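Local coordinates for hypothetical protein (Vibrio cholerae, PDB 2V1L) that is of unknown function but is encoded on a pathogenicity island and shares structural homology with the human P32 protein, at residues M43-F57 with F130-L144. Sequence-based numbering, arbitrary orientation.
Sequences MNFRDSSYSAEDGGF and FLAYVATEAFDDISL
The ring of F45 is gripped on both faces: CZ of F130 stands 3.6 Å above the plane over its centre, an edge-to-face pair with planes at 81°, while CG2 of I142 lies over the opposite face, offset toward the rim. F45 holds CG anti to its carbonyl carbon (chi1 -59°), which stands the ring between them. CB of F45 sits 3.8 Å from the centroid of the F139 ring, almost on its normal, a CH-pi contact; with F130 the three phenylalanines form an aromatic cluster. A second apolar group involves F57. CB of A138 lies over one face of the F57 ring, 3.5 Å from the centroid, a CH-pi contact; the F57 CD1–CE1 edge is turned to the face of Y133, planes at 61°.

Antiparallel strands 43-46 and 141-144 set F45 opposite I142: N44 N donates to S143 O (2.9 Å) and S143 N returns to N44 O, while R46 N reaches D141 O at 2.8 Å. Beyond the strands, D140 OD1 accepts from S48 N. D47 secures the type I turn D47 to Y50, OD1 accepting from S49 N in an Asx turn and from S49 OG on its syn lone pair, and OD2 from F57 N (2.9 Å), which ties F57 back to the strand end.

A Schellman motif at E137 ends helix 117-135 and leads into strand 141-144, which pairs with one side of strand 41-46; strand 60-66 pairs with the other. On the M43 and F45 face, helix 15-29 packs against M43 and F130.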
ATOM      1  N   MET A  43      -5.407   6.873   1.902  1.00 41.91           N
ATOM      2  CA  MET A  43      -4.478   7.513   0.961  1.00 40.82           C
ATOM      3  C   MET A  43      -4.559   6.814  -0.407  1.00 39.71           C
ATOM      4  O   MET A  43      -4.595   5.581  -0.478  1.00 39.18           O
ATOM      5  CB  MET A  43      -3.035   7.428   1.485  1.00 40.84           C
ATOM      6  CG  MET A  43      -2.749   8.091   2.823  1.00 41.62           C
ATOM      7  SD  MET A  43      -1.016   7.894   3.338  1.00 42.21           S
ATOM      8  CE  MET A  43      -1.030   8.649   4.958  1.00 40.50           C
ATOM      9  N   ASN A  44      -4.571   7.593  -1.479  1.00 38.02           N
ATOM     10  CA  ASN A  44      -4.498   7.050  -2.831  1.00 37.69           C
ATOM     11  C   ASN A  44      -3.306   7.633  -3.586  1.00 36.94           C
ATOM     12  O   ASN A  44      -3.074   8.841  -3.527  1.00 36.67           O
ATOM     13  CB  ASN A  44      -5.781   7.315  -3.621  1.00 37.71           C
ATOM     14  CG  ASN A  44      -6.943   6.481  -3.129  1.00 39.75           C
ATOM     15  OD1 ASN A  44      -7.618   6.857  -2.171  1.00 40.93           O
ATOM     16  ND2 ASN A  44      -7.167   5.331  -3.766  1.00 37.99           N
ATOM     17  N   PHE A  45      -2.560   6.771  -4.278  1.00 35.18           N
ATOM     18  CA  PHE A  45      -1.425   7.193  -5.100  1.00 33.57           C
ATOM     19  C   PHE A  45      -1.800   6.793  -6.513  1.00 33.83           C
ATOM     20  O   PHE A  45      -2.053   5.599  -6.773  1.00 33.03           O
ATOM     21  CB  PHE A  45      -0.109   6.501  -4.647  1.00 32.02           C
ATOM     22  CG  PHE A  45       0.277   6.770  -3.218  1.00 30.65           C
ATOM     23  CD1 PHE A  45       1.369   7.591  -2.921  1.00 28.88           C
ATOM     24  CD2 PHE A  45      -0.440   6.209  -2.158  1.00 28.55           C
ATOM     25  CE1 PHE A  45       1.731   7.837  -1.617  1.00 24.90           C
ATOM     26  CE2 PHE A  45      -0.099   6.471  -0.835  1.00 26.93           C
ATOM     27  CZ  PHE A  45       0.983   7.291  -0.556  1.00 28.73           C
ATOM     28  N   ARG A  46      -1.868   7.771  -7.421  1.00 34.44           N
ATOM     29  CA  ARG A  46      -2.214   7.500  -8.820  1.00 36.17           C
ATOM     30  C   ARG A  46      -1.264   8.150  -9.843  1.00 35.76           C
ATOM     31  O   ARG A  46      -0.875   9.294  -9.690  1.00 35.10           O
ATOM     32  CB  ARG A  46      -3.679   7.886  -9.121  1.00 36.31           C
ATOM     33  CG  ARG A  46      -4.743   6.999  -8.403  1.00 38.56           C
ATOM     34  CD  ARG A  46      -6.211   7.377  -8.780  1.00 39.65           C
ATOM     35  NE  ARG A  46      -6.768   8.376  -7.854  1.00 46.99           N
ATOM     36  CZ  ARG A  46      -7.673   8.136  -6.902  1.00 48.99           C
ATOM     37  NH1 ARG A  46      -8.181   6.922  -6.743  1.00 51.23           N
ATOM     38  NH2 ARG A  46      -8.082   9.122  -6.103  1.00 49.17           N
ATOM     39  N   ASP A  47      -0.889   7.370 -10.856  1.00 35.84           N
ATOM     40  CA  ASP A  47      -0.242   7.848 -12.060  1.00 36.52           C
ATOM     41  C   ASP A  47      -1.373   8.106 -13.081  1.00 37.44           C
ATOM     42  O   ASP A  47      -1.966   7.177 -13.634  1.00 36.98           O
ATOM     43  CB  ASP A  47       0.792   6.814 -12.570  1.00 35.73           C
ATOM     44  CG  ASP A  47       1.180   7.019 -14.038  1.00 35.67           C
ATOM     45  OD1 ASP A  47       0.822   8.058 -14.617  1.00 36.41           O
ATOM     46  OD2 ASP A  47       1.829   6.133 -14.652  1.00 32.36           O
ATOM     47  N   SER A  48      -1.668   9.380 -13.339  1.00 38.71           N
ATOM     48  CA  SER A  48      -2.794   9.727 -14.221  1.00 39.44           C
ATOM     49  C   SER A  48      -2.628   9.173 -15.638  1.00 39.28           C
ATOM     50  O   SER A  48      -3.610   9.066 -16.365  1.00 40.31           O
ATOM     51  CB  SER A  48      -3.012  11.234 -14.258  1.00 39.98           C
ATOM     52  OG  SER A  48      -2.135  11.827 -15.213  1.00 42.75           O
ATOM     53  N   SER A  49      -1.407   8.786 -16.019  1.00 38.79           N
ATOM     54  CA  SER A  49      -1.165   8.218 -17.354  1.00 38.29           C
ATOM     55  C   SER A  49      -1.386   6.692 -17.485  1.00 38.15           C
ATOM     56  O   SER A  49      -1.437   6.170 -18.605  1.00 37.58           O
ATOM     57  CB  SER A  49       0.251   8.592 -17.855  1.00 39.06           C
ATOM     58  OG  SER A  49       1.270   7.924 -17.110  1.00 37.71           O
ATOM     59  N   TYR A  50      -1.521   5.991 -16.350  1.00 38.40           N
ATOM     60  CA  TYR A  50      -1.581   4.522 -16.333  1.00 38.48           C
ATOM     61  C   TYR A  50      -2.754   4.001 -17.138  1.00 39.59           C
ATOM     62  O   TYR A  50      -3.893   4.336 -16.848  1.00 39.79           O
ATOM     63  CB  TYR A  50      -1.636   3.969 -14.889  1.00 37.36           C
ATOM     64  CG  TYR A  50      -1.761   2.457 -14.810  1.00 35.35           C
ATOM     65  CD1 TYR A  50      -0.795   1.627 -15.369  1.00 34.22           C
ATOM     66  CD2 TYR A  50      -2.852   1.863 -14.179  1.00 35.00           C
ATOM     67  CE1 TYR A  50      -0.913   0.244 -15.306  1.00 34.52           C
ATOM     68  CE2 TYR A  50      -2.980   0.469 -14.108  1.00 32.77           C
ATOM     69  CZ  TYR A  50      -2.015  -0.323 -14.674  1.00 34.67           C
ATOM     70  OH  TYR A  50      -2.141  -1.691 -14.611  1.00 34.53           O
ATOM     71  N   SER A  51      -2.472   3.188 -18.147  1.00 41.02           N
ATOM     72  CA  SER A  51      -3.530   2.628 -18.977  1.00 43.09           C
ATOM     73  C   SER A  51      -3.317   1.134 -19.173  1.00 44.48           C
ATOM     74  O   SER A  51      -2.241   0.606 -18.870  1.00 44.95           O
ATOM     75  CB  SER A  51      -3.605   3.350 -20.335  1.00 43.15           C
ATOM     76  OG  SER A  51      -2.788   2.699 -21.307  1.00 43.92           O
ATOM     77  N   ALA A  52      -4.342   0.462 -19.688  1.00 46.63           N
ATOM     78  CA  ALA A  52      -4.337  -0.994 -19.846  1.00 48.60           C
ATOM     79  C   ALA A  52      -3.279  -1.533 -20.816  1.00 50.00           C
ATOM     80  O   ALA A  52      -2.736  -2.620 -20.601  1.00 50.78           O
ATOM     81  CB  ALA A  52      -5.736  -1.492 -20.230  1.00 48.94           C
ATOM     82  N   GLU A  53      -2.974  -0.797 -21.881  1.00 51.07           N
ATOM     83  CA  GLU A  53      -1.887  -1.232 -22.778  1.00 52.36           C
ATOM     84  C   GLU A  53      -0.896  -0.131 -23.187  1.00 51.57           C
ATOM     85  O   GLU A  53      -0.334  -0.175 -24.281  1.00 51.92           O
ATOM     86  CB  GLU A  53      -2.416  -2.014 -23.999  1.00 52.78           C
ATOM     87  CG  GLU A  53      -2.603  -3.524 -23.733  1.00 53.58           C
ATOM     88  CD  GLU A  53      -3.121  -4.275 -24.941  1.00 54.49           C
ATOM     89  OE1 GLU A  53      -2.279  -4.735 -25.753  1.00 57.02           O
ATOM     90  OE2 GLU A  53      -4.368  -4.419 -25.074  1.00 56.58           O
ATOM     91  N   ASP A  54      -0.713   0.844 -22.295  1.00 50.60           N
ATOM     92  CA  ASP A  54       0.436   1.758 -22.333  1.00 49.61           C
ATOM     93  C   ASP A  54       1.359   1.500 -21.137  1.00 47.97           C
ATOM     94  O   ASP A  54       2.528   1.896 -21.141  1.00 48.96           O
ATOM     95  CB  ASP A  54      -0.011   3.234 -22.325  1.00 49.70           C
ATOM     96  CG  ASP A  54      -0.757   3.631 -23.588  1.00 50.78           C
ATOM     97  OD1 ASP A  54      -0.329   3.200 -24.681  1.00 50.83           O
ATOM     98  OD2 ASP A  54      -1.767   4.381 -23.485  1.00 52.22           O
ATOM     99  N   GLY A  55       0.841   0.835 -20.111  1.00 45.48           N
ATOM    100  CA  GLY A  55       1.585   0.724 -18.866  1.00 42.13           C
ATOM    101  C   GLY A  55       1.523   2.035 -18.105  1.00 39.78           C
ATOM    102  O   GLY A  55       0.581   2.815 -18.267  1.00 39.34           O
ATOM    103  N   GLY A  56       2.550   2.293 -17.301  1.00 37.55           N
ATOM    104  CA  GLY A  56       2.476   3.302 -16.258  1.00 34.33           C
ATOM    105  C   GLY A  56       2.540   2.599 -14.914  1.00 32.52           C
ATOM    106  O   GLY A  56       2.756   1.386 -14.840  1.00 32.05           O
ATOM    107  N   PHE A  57       2.348   3.359 -13.847  1.00 31.01           N
ATOM    108  CA  PHE A  57       2.492   2.848 -12.496  1.00 30.02           C
ATOM    109  C   PHE A  57       1.111   2.468 -11.931  1.00 28.74           C
ATOM    110  O   PHE A  57       0.128   3.212 -12.131  1.00 28.44           O
ATOM    111  CB  PHE A  57       3.218   3.870 -11.609  1.00 30.09           C
ATOM    112  CG  PHE A  57       4.646   4.177 -12.064  1.00 32.25           C
ATOM    113  CD1 PHE A  57       5.720   3.417 -11.612  1.00 31.69           C
ATOM    114  CD2 PHE A  57       4.905   5.236 -12.958  1.00 33.25           C
ATOM    115  CE1 PHE A  57       7.037   3.696 -12.032  1.00 31.80           C
ATOM    116  CE2 PHE A  57       6.228   5.524 -13.377  1.00 33.61           C
ATOM    117  CZ  PHE A  57       7.287   4.752 -12.910  1.00 30.78           C
ATOM    118  N   PHE A 130       7.639   0.470  -4.549  1.00 19.82           N
ATOM    119  CA  PHE A 130       6.750   1.606  -4.242  1.00 19.89           C
ATOM    120  C   PHE A 130       7.507   2.831  -3.727  1.00 20.20           C
ATOM    121  O   PHE A 130       7.263   3.948  -4.171  1.00 19.64           O
ATOM    122  CB  PHE A 130       5.685   1.186  -3.236  1.00 19.67           C
ATOM    123  CG  PHE A 130       4.761   2.304  -2.811  1.00 19.68           C
ATOM    124  CD1 PHE A 130       3.806   2.807  -3.685  1.00 16.35           C
ATOM    125  CD2 PHE A 130       4.817   2.802  -1.512  1.00 20.30           C
ATOM    126  CE1 PHE A 130       2.926   3.844  -3.273  1.00 20.20           C
ATOM    127  CE2 PHE A 130       3.931   3.821  -1.086  1.00 19.90           C
ATOM    128  CZ  PHE A 130       2.987   4.333  -1.972  1.00 19.24           C
ATOM    129  N   LEU A 131       8.420   2.615  -2.793  1.00 19.39           N
ATOM    130  CA  LEU A 131       9.276   3.707  -2.289  1.00 20.23           C
ATOM    131  C   LEU A 131      10.162   4.364  -3.362  1.00 19.81           C
ATOM    132  O   LEU A 131      10.291   5.590  -3.376  1.00 19.52           O
ATOM    133  CB  LEU A 131      10.113   3.273  -1.059  1.00 20.40           C
ATOM    134  CG  LEU A 131       9.253   3.004   0.184  1.00 21.98           C
ATOM    135  CD1 LEU A 131      10.076   2.425   1.331  1.00 22.93           C
ATOM    136  CD2 LEU A 131       8.463   4.271   0.632  1.00 24.82           C
ATOM    137  N   ALA A 132      10.709   3.567  -4.280  1.00 19.78           N
ATOM    138  CA  ALA A 132      11.395   4.127  -5.452  1.00 20.48           C
ATOM    139  C   ALA A 132      10.489   5.019  -6.311  1.00 20.82           C
ATOM    140  O   ALA A 132      10.900   6.110  -6.744  1.00 21.46           O
ATOM    141  CB  ALA A 132      12.050   3.044  -6.294  1.00 19.32           C
ATOM    142  N   TYR A 133       9.273   4.552  -6.560  1.00 20.53           N
ATOM    143  CA  TYR A 133       8.282   5.265  -7.378  1.00 21.34           C
ATOM    144  C   TYR A 133       7.916   6.595  -6.749  1.00 22.10           C
ATOM    145  O   TYR A 133       7.917   7.610  -7.415  1.00 23.13           O
ATOM    146  CB  TYR A 133       6.976   4.452  -7.488  1.00 20.93           C
ATOM    147  CG  TYR A 133       7.124   3.091  -8.133  1.00 22.83           C
ATOM    148  CD1 TYR A 133       8.227   2.782  -8.913  1.00 22.04           C
ATOM    149  CD2 TYR A 133       6.133   2.092  -7.940  1.00 24.46           C
ATOM    150  CE1 TYR A 133       8.365   1.527  -9.505  1.00 24.94           C
ATOM    151  CE2 TYR A 133       6.257   0.833  -8.531  1.00 22.12           C
ATOM    152  CZ  TYR A 133       7.365   0.565  -9.299  1.00 24.28           C
ATOM    153  OH  TYR A 133       7.500  -0.674  -9.859  1.00 26.16           O
ATOM    154  N   VAL A 134       7.556   6.568  -5.470  1.00 22.81           N
ATOM    155  CA  VAL A 134       7.255   7.777  -4.719  1.00 23.57           C
ATOM    156  C   VAL A 134       8.405   8.794  -4.685  1.00 23.48           C
ATOM    157  O   VAL A 134       8.201   9.969  -4.959  1.00 23.45           O
ATOM    158  CB  VAL A 134       6.848   7.457  -3.297  1.00 23.80           C
ATOM    159  CG1 VAL A 134       6.622   8.755  -2.539  1.00 25.94           C
ATOM    160  CG2 VAL A 134       5.553   6.619  -3.287  1.00 23.47           C
ATOM    161  N   ALA A 135       9.608   8.338  -4.366  1.00 23.81           N
ATOM    162  CA  ALA A 135      10.759   9.243  -4.252  1.00 24.97           C
ATOM    163  C   ALA A 135      11.149   9.901  -5.580  1.00 25.67           C
ATOM    164  O   ALA A 135      11.793  10.947  -5.572  1.00 25.67           O
ATOM    165  CB  ALA A 135      11.951   8.515  -3.653  1.00 24.81           C
ATOM    166  N   THR A 136      10.778   9.263  -6.706  1.00 26.31           N
ATOM    167  CA  THR A 136      10.990   9.807  -8.051  1.00 26.14           C
ATOM    168  C   THR A 136       9.700  10.426  -8.628  1.00 27.83           C
ATOM    169  O   THR A 136       9.625  10.715  -9.803  1.00 28.38           O
ATOM    170  CB  THR A 136      11.635   8.770  -9.050  1.00 26.22           C
ATOM    171  OG1 THR A 136      10.811   7.602  -9.220  1.00 22.94           O
ATOM    172  CG2 THR A 136      13.008   8.356  -8.573  1.00 24.06           C
ATOM    173  N   GLU A 137       8.691  10.627  -7.789  1.00 29.48           N
ATOM    174  CA  GLU A 137       7.439  11.287  -8.205  1.00 31.72           C
ATOM    175  C   GLU A 137       6.732  10.600  -9.382  1.00 31.60           C
ATOM    176  O   GLU A 137       6.325  11.256 -10.359  1.00 31.60           O
ATOM    177  CB  GLU A 137       7.687  12.804  -8.442  1.00 32.18           C
ATOM    178  CG  GLU A 137       7.870  13.554  -7.104  1.00 33.98           C
ATOM    179  CD  GLU A 137       8.628  14.865  -7.204  1.00 35.74           C
ATOM    180  OE1 GLU A 137       8.326  15.691  -8.110  1.00 40.08           O
ATOM    181  OE2 GLU A 137       9.521  15.084  -6.343  1.00 41.74           O
ATOM    182  N   ALA A 138       6.589   9.273  -9.291  1.00 30.80           N
ATOM    183  CA  ALA A 138       5.897   8.516 -10.318  1.00 30.96           C
ATOM    184  C   ALA A 138       4.400   8.831 -10.334  1.00 31.29           C
ATOM    185  O   ALA A 138       3.736   8.666 -11.347  1.00 31.11           O
ATOM    186  CB  ALA A 138       6.113   7.037 -10.106  1.00 30.88           C
ATOM    187  N   PHE A 139       3.877   9.275  -9.206  1.00 32.39           N
ATOM    188  CA  PHE A 139       2.452   9.532  -9.081  1.00 34.08           C
ATOM    189  C   PHE A 139       2.149  11.035  -9.119  1.00 35.57           C
ATOM    190  O   PHE A 139       2.381  11.726  -8.133  1.00 35.85           O
ATOM    191  CB  PHE A 139       1.924   8.935  -7.764  1.00 32.89           C
ATOM    192  CG  PHE A 139       2.239   7.466  -7.577  1.00 32.47           C
ATOM    193  CD1 PHE A 139       1.568   6.495  -8.311  1.00 30.17           C
ATOM    194  CD2 PHE A 139       3.210   7.060  -6.647  1.00 31.59           C
ATOM    195  CE1 PHE A 139       1.867   5.118  -8.142  1.00 30.76           C
ATOM    196  CE2 PHE A 139       3.501   5.689  -6.457  1.00 30.69           C
ATOM    197  CZ  PHE A 139       2.832   4.727  -7.205  1.00 29.98           C
ATOM    198  N   ASP A 140       1.594  11.515 -10.234  1.00 37.94           N
ATOM    199  CA  ASP A 140       1.111  12.911 -10.350  1.00 40.45           C
ATOM    200  C   ASP A 140      -0.168  13.256  -9.559  1.00 41.98           C
ATOM    201  O   ASP A 140      -0.654  14.387  -9.645  1.00 43.03           O
ATOM    202  CB  ASP A 140       0.946  13.320 -11.824  1.00 40.61           C
ATOM    203  CG  ASP A 140       0.333  12.220 -12.693  1.00 42.70           C
ATOM    204  OD1 ASP A 140       0.514  11.035 -12.368  1.00 46.69           O
ATOM    205  OD2 ASP A 140      -0.305  12.530 -13.726  1.00 41.78           O
ATOM    206  N   ASP A 141      -0.702  12.304  -8.784  1.00 42.91           N
ATOM    207  CA  ASP A 141      -2.005  12.446  -8.121  1.00 43.73           C
ATOM    208  C   ASP A 141      -2.013  11.668  -6.810  1.00 44.17           C
ATOM    209  O   ASP A 141      -2.278  10.465  -6.801  1.00 44.50           O
ATOM    210  CB  ASP A 141      -3.105  11.930  -9.080  1.00 44.32           C
ATOM    211  CG  ASP A 141      -4.546  12.036  -8.515  1.00 45.35           C
ATOM    212  OD1 ASP A 141      -4.761  12.348  -7.315  1.00 45.93           O
ATOM    213  OD2 ASP A 141      -5.480  11.757  -9.313  1.00 46.79           O
ATOM    214  N   ILE A 142      -1.713  12.340  -5.705  1.00 44.69           N
ATOM    215  CA  ILE A 142      -1.771  11.712  -4.377  1.00 45.33           C
ATOM    216  C   ILE A 142      -2.825  12.402  -3.513  1.00 46.36           C
ATOM    217  O   ILE A 142      -2.694  13.588  -3.192  1.00 46.84           O
ATOM    218  CB  ILE A 142      -0.415  11.768  -3.643  1.00 45.14           C
ATOM    219  CG1 ILE A 142       0.689  11.097  -4.470  1.00 45.23           C
ATOM    220  CG2 ILE A 142      -0.531  11.136  -2.269  1.00 45.33           C
ATOM    221  CD1 ILE A 142       2.052  11.108  -3.803  1.00 45.21           C
ATOM    222  N   SER A 143      -3.860  11.663  -3.130  1.00 47.21           N
ATOM    223  CA  SER A 143      -4.989  12.237  -2.400  1.00 48.06           C
ATOM    224  C   SER A 143      -5.170  11.581  -1.030  1.00 48.66           C
ATOM    225  O   SER A 143      -4.782  10.420  -0.835  1.00 48.91           O
ATOM    226  CB  SER A 143      -6.270  12.094  -3.228  1.00 48.20           C
ATOM    227  OG  SER A 143      -6.816  10.793  -3.080  1.00 48.97           O
ATOM    228  N   LEU A 144      -5.745  12.330  -0.088  1.00 48.87           N
ATOM    229  CA  LEU A 144      -6.098  11.807   1.239  1.00 49.70           C
ATOM    230  C   LEU A 144      -7.591  12.041   1.517  1.00 50.16           C
ATOM    231  O   LEU A 144      -8.121  13.095   1.182  1.00 50.85           O
ATOM    232  CB  LEU A 144      -5.209  12.439   2.322  1.00 49.54           C
ATOM    233  CG  LEU A 144      -5.185  11.754   3.690  1.00 49.80           C
ATOM    234  CD1 LEU A 144      -3.795  11.720   4.307  1.00 50.87           C
ATOM    235  CD2 LEU A 144      -6.167  12.418   4.639  1.00 51.79           C
TER
HETATM  236  O   HOH W   1      -8.110  11.778  -7.046  1.00 47.14           O